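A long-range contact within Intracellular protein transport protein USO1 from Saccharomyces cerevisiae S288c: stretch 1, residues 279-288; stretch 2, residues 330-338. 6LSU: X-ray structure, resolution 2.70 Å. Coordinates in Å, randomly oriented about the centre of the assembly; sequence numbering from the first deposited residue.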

# COMPACT_ATOMS: atom_id res chain seq x y z
N ASN A 279 13.26 -6.97 18.04
CA ASN A 279 12.96 -5.71 17.31
C ASN A 279 11.51 -5.22 17.53
O ASN A 279 11.34 -3.98 17.72
CB ASN A 279 13.28 -5.88 15.83
CG ASN A 279 14.77 -6.00 15.61
OD1 ASN A 279 15.51 -5.06 15.94
ND2 ASN A 279 15.18 -7.13 15.06
N LEU A 280 10.51 -6.11 17.54
CA LEU A 280 9.08 -5.72 17.68
C LEU A 280 8.89 -4.64 18.74
O LEU A 280 8.26 -3.63 18.47
CB LEU A 280 8.22 -6.94 17.99
CG LEU A 280 7.92 -7.81 16.79
CD1 LEU A 280 6.77 -8.75 17.10
CD2 LEU A 280 7.63 -6.95 15.57
N PRO A 281 9.39 -4.80 19.98
CA PRO A 281 9.17 -3.79 21.01
C PRO A 281 9.69 -2.41 20.57
O PRO A 281 9.11 -1.42 20.91
CB PRO A 281 9.99 -4.27 22.20
CG PRO A 281 10.23 -5.72 21.93
CD PRO A 281 10.27 -5.89 20.43
N LYS A 282 10.78 -2.41 19.81
CA LYS A 282 11.43 -1.19 19.27
C LYS A 282 10.53 -0.54 18.21
O LYS A 282 10.33 0.67 18.28
CB LYS A 282 12.81 -1.54 18.71
CG LYS A 282 13.87 -1.73 19.78
CD LYS A 282 14.86 -2.83 19.48
CE LYS A 282 16.10 -2.71 20.33
NZ LYS A 282 17.22 -3.40 19.66
N LEU A 283 10.03 -1.33 17.26
CA LEU A 283 9.14 -0.88 16.15
C LEU A 283 7.82 -0.37 16.74
O LEU A 283 7.37 0.73 16.37
CB LEU A 283 8.93 -2.08 15.23
CG LEU A 283 8.21 -1.76 13.92
CD1 LEU A 283 8.95 -0.68 13.19
CD2 LEU A 283 8.12 -3.00 13.06
N ALA A 284 7.24 -1.11 17.68
CA ALA A 284 6.07 -0.73 18.48
C ALA A 284 6.32 0.61 19.14
O ALA A 284 5.41 1.44 19.17
CB ALA A 284 5.80 -1.74 19.56
N HIS A 285 7.48 0.78 19.73
CA HIS A 285 7.77 2.00 20.53
C HIS A 285 7.74 3.23 19.58
O HIS A 285 7.23 4.34 20.00
CB HIS A 285 9.09 1.85 21.27
CG HIS A 285 9.51 3.15 21.85
ND1 HIS A 285 8.90 3.65 23.00
CD2 HIS A 285 10.41 4.08 21.44
CE1 HIS A 285 9.42 4.83 23.27
NE2 HIS A 285 10.36 5.12 22.34
N LEU A 286 8.34 3.05 18.39
CA LEU A 286 8.43 4.06 17.30
C LEU A 286 7.05 4.35 16.69
O LEU A 286 6.73 5.50 16.55
CB LEU A 286 9.37 3.50 16.23
CG LEU A 286 9.53 4.35 14.98
CD1 LEU A 286 10.25 5.64 15.36
CD2 LEU A 286 10.27 3.61 13.89
N LEU A 287 6.25 3.31 16.40
CA LEU A 287 4.87 3.44 15.91
C LEU A 287 4.01 4.15 16.97
O LEU A 287 3.07 4.87 16.62
CB LEU A 287 4.32 2.06 15.59
CG LEU A 287 4.83 1.43 14.29
CD1 LEU A 287 4.28 0.01 14.11
CD2 LEU A 287 4.40 2.30 13.13
N SER A 288 4.33 4.01 18.23
CA SER A 288 3.44 4.49 19.31
C SER A 288 3.76 5.95 19.62
O SER A 288 2.93 6.62 20.27
CB SER A 288 3.50 3.62 20.55
OG SER A 288 4.46 4.12 21.46
N ASN A 330 1.25 -14.46 14.42
CA ASN A 330 1.29 -14.95 15.82
C ASN A 330 2.36 -14.20 16.62
O ASN A 330 2.04 -13.69 17.68
CB ASN A 330 1.51 -16.46 15.86
CG ASN A 330 0.32 -17.27 15.39
OD1 ASN A 330 -0.80 -16.78 15.32
ND2 ASN A 330 0.55 -18.55 15.13
N ALA A 331 3.57 -14.09 16.07
CA ALA A 331 4.66 -13.28 16.65
C ALA A 331 4.17 -11.84 16.89
O ALA A 331 4.32 -11.32 18.02
CB ALA A 331 5.89 -13.33 15.77
N LEU A 332 3.59 -11.18 15.88
CA LEU A 332 3.17 -9.75 16.02
C LEU A 332 2.06 -9.61 17.07
O LEU A 332 1.95 -8.50 17.68
CB LEU A 332 2.71 -9.21 14.67
CG LEU A 332 3.82 -8.97 13.67
CD1 LEU A 332 3.26 -8.96 12.26
CD2 LEU A 332 4.58 -7.70 13.98
N LEU A 333 1.25 -10.66 17.26
CA LEU A 333 0.11 -10.65 18.19
C LEU A 333 0.63 -10.74 19.62
O LEU A 333 0.02 -10.10 20.51
CB LEU A 333 -0.85 -11.79 17.86
CG LEU A 333 -2.08 -11.38 17.07
CD1 LEU A 333 -3.04 -12.55 17.06
CD2 LEU A 333 -2.77 -10.16 17.67
N ASP A 334 1.77 -11.41 19.80
CA ASP A 334 2.47 -11.59 21.10
C ASP A 334 3.29 -10.34 21.45
O ASP A 334 4.21 -10.46 22.29
CB ASP A 334 3.40 -12.81 21.07
CG ASP A 334 3.81 -13.27 22.46
OD1 ASP A 334 3.21 -12.77 23.45
OD2 ASP A 334 4.71 -14.15 22.54
N SER A 335 2.98 -9.18 20.87
CA SER A 335 3.58 -7.87 21.26
C SER A 335 2.46 -6.83 21.34
O SER A 335 1.30 -7.24 21.34
CB SER A 335 4.68 -7.47 20.29
OG SER A 335 4.16 -7.07 19.03
N SER A 336 2.81 -5.54 21.41
CA SER A 336 1.81 -4.44 21.41
C SER A 336 1.48 -3.97 19.98
O SER A 336 0.67 -3.05 19.84
CB SER A 336 2.24 -3.31 22.32
OG SER A 336 3.62 -2.98 22.16
N VAL A 337 2.00 -4.60 18.93
CA VAL A 337 2.02 -3.97 17.57
C VAL A 337 0.58 -3.79 17.07
O VAL A 337 0.25 -2.67 16.67
CB VAL A 337 2.92 -4.69 16.56
CG1 VAL A 337 2.96 -3.93 15.25
CG2 VAL A 337 4.32 -4.84 17.08
N LEU A 338 -0.26 -4.82 17.15
CA LEU A 338 -1.67 -4.79 16.69
C LEU A 338 -2.42 -3.66 17.36
O LEU A 338 -3.16 -2.91 16.68
CB LEU A 338 -2.40 -6.08 17.01
CG LEU A 338 -3.85 -6.12 16.48
CD1 LEU A 338 -3.88 -5.90 14.97
CD2 LEU A 338 -4.54 -7.44 16.84

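No hydrogen bond crosses between the two stretches; the 299 Å² they bury together, both sides summed, rests on packing, most of it apolar. Leu 280 gives up the most area to the other stretch (88 Å²), followed by Val 337 (61 Å²), and both are buried. Along stretch 2, the first contact is with backbone: Ala 331 O lies 3.7 Å from Leu 280 CD1, while the small Ala 331 side chain, directed sideways, makes no contact within 4.5 Å. Leu 332 also leaves its CA sideways, but its m,t rotamer brings Leu 332 CD2 to 3.5 Å from Leu 280 CD2, the closest apolar pair of the contact. Asp 334 is the first residue to leave helical phi/psi, and its exposed carboxylate takes no part.

Ser 335 suits the turn because its hydroxyl has local partners: OG donates to Leu 332 O (3.0 Å) and accepts from Val 337 N (3.3 Å, 153° at the hydrogen), capping the next helix. With these polar needs met, Ser 335 OG can sit 3.7 Å from Leu 280 CD1. Ser 336 OG approaches Ala 284 CB at 3.6 Å.

Val 337 closes the contact with both methyls. Val 337 CG2 lies 4.2 Å from Leu 280 CD2 and 4.2 Å from Ala 284 CB; Val 337 CG1 lies 4.3 Å from Leu 287 CD1. The short side chain of Ala 284 accommodates the close backbones here, Ala 284 CA being 5.3 Å from Val 337 CA.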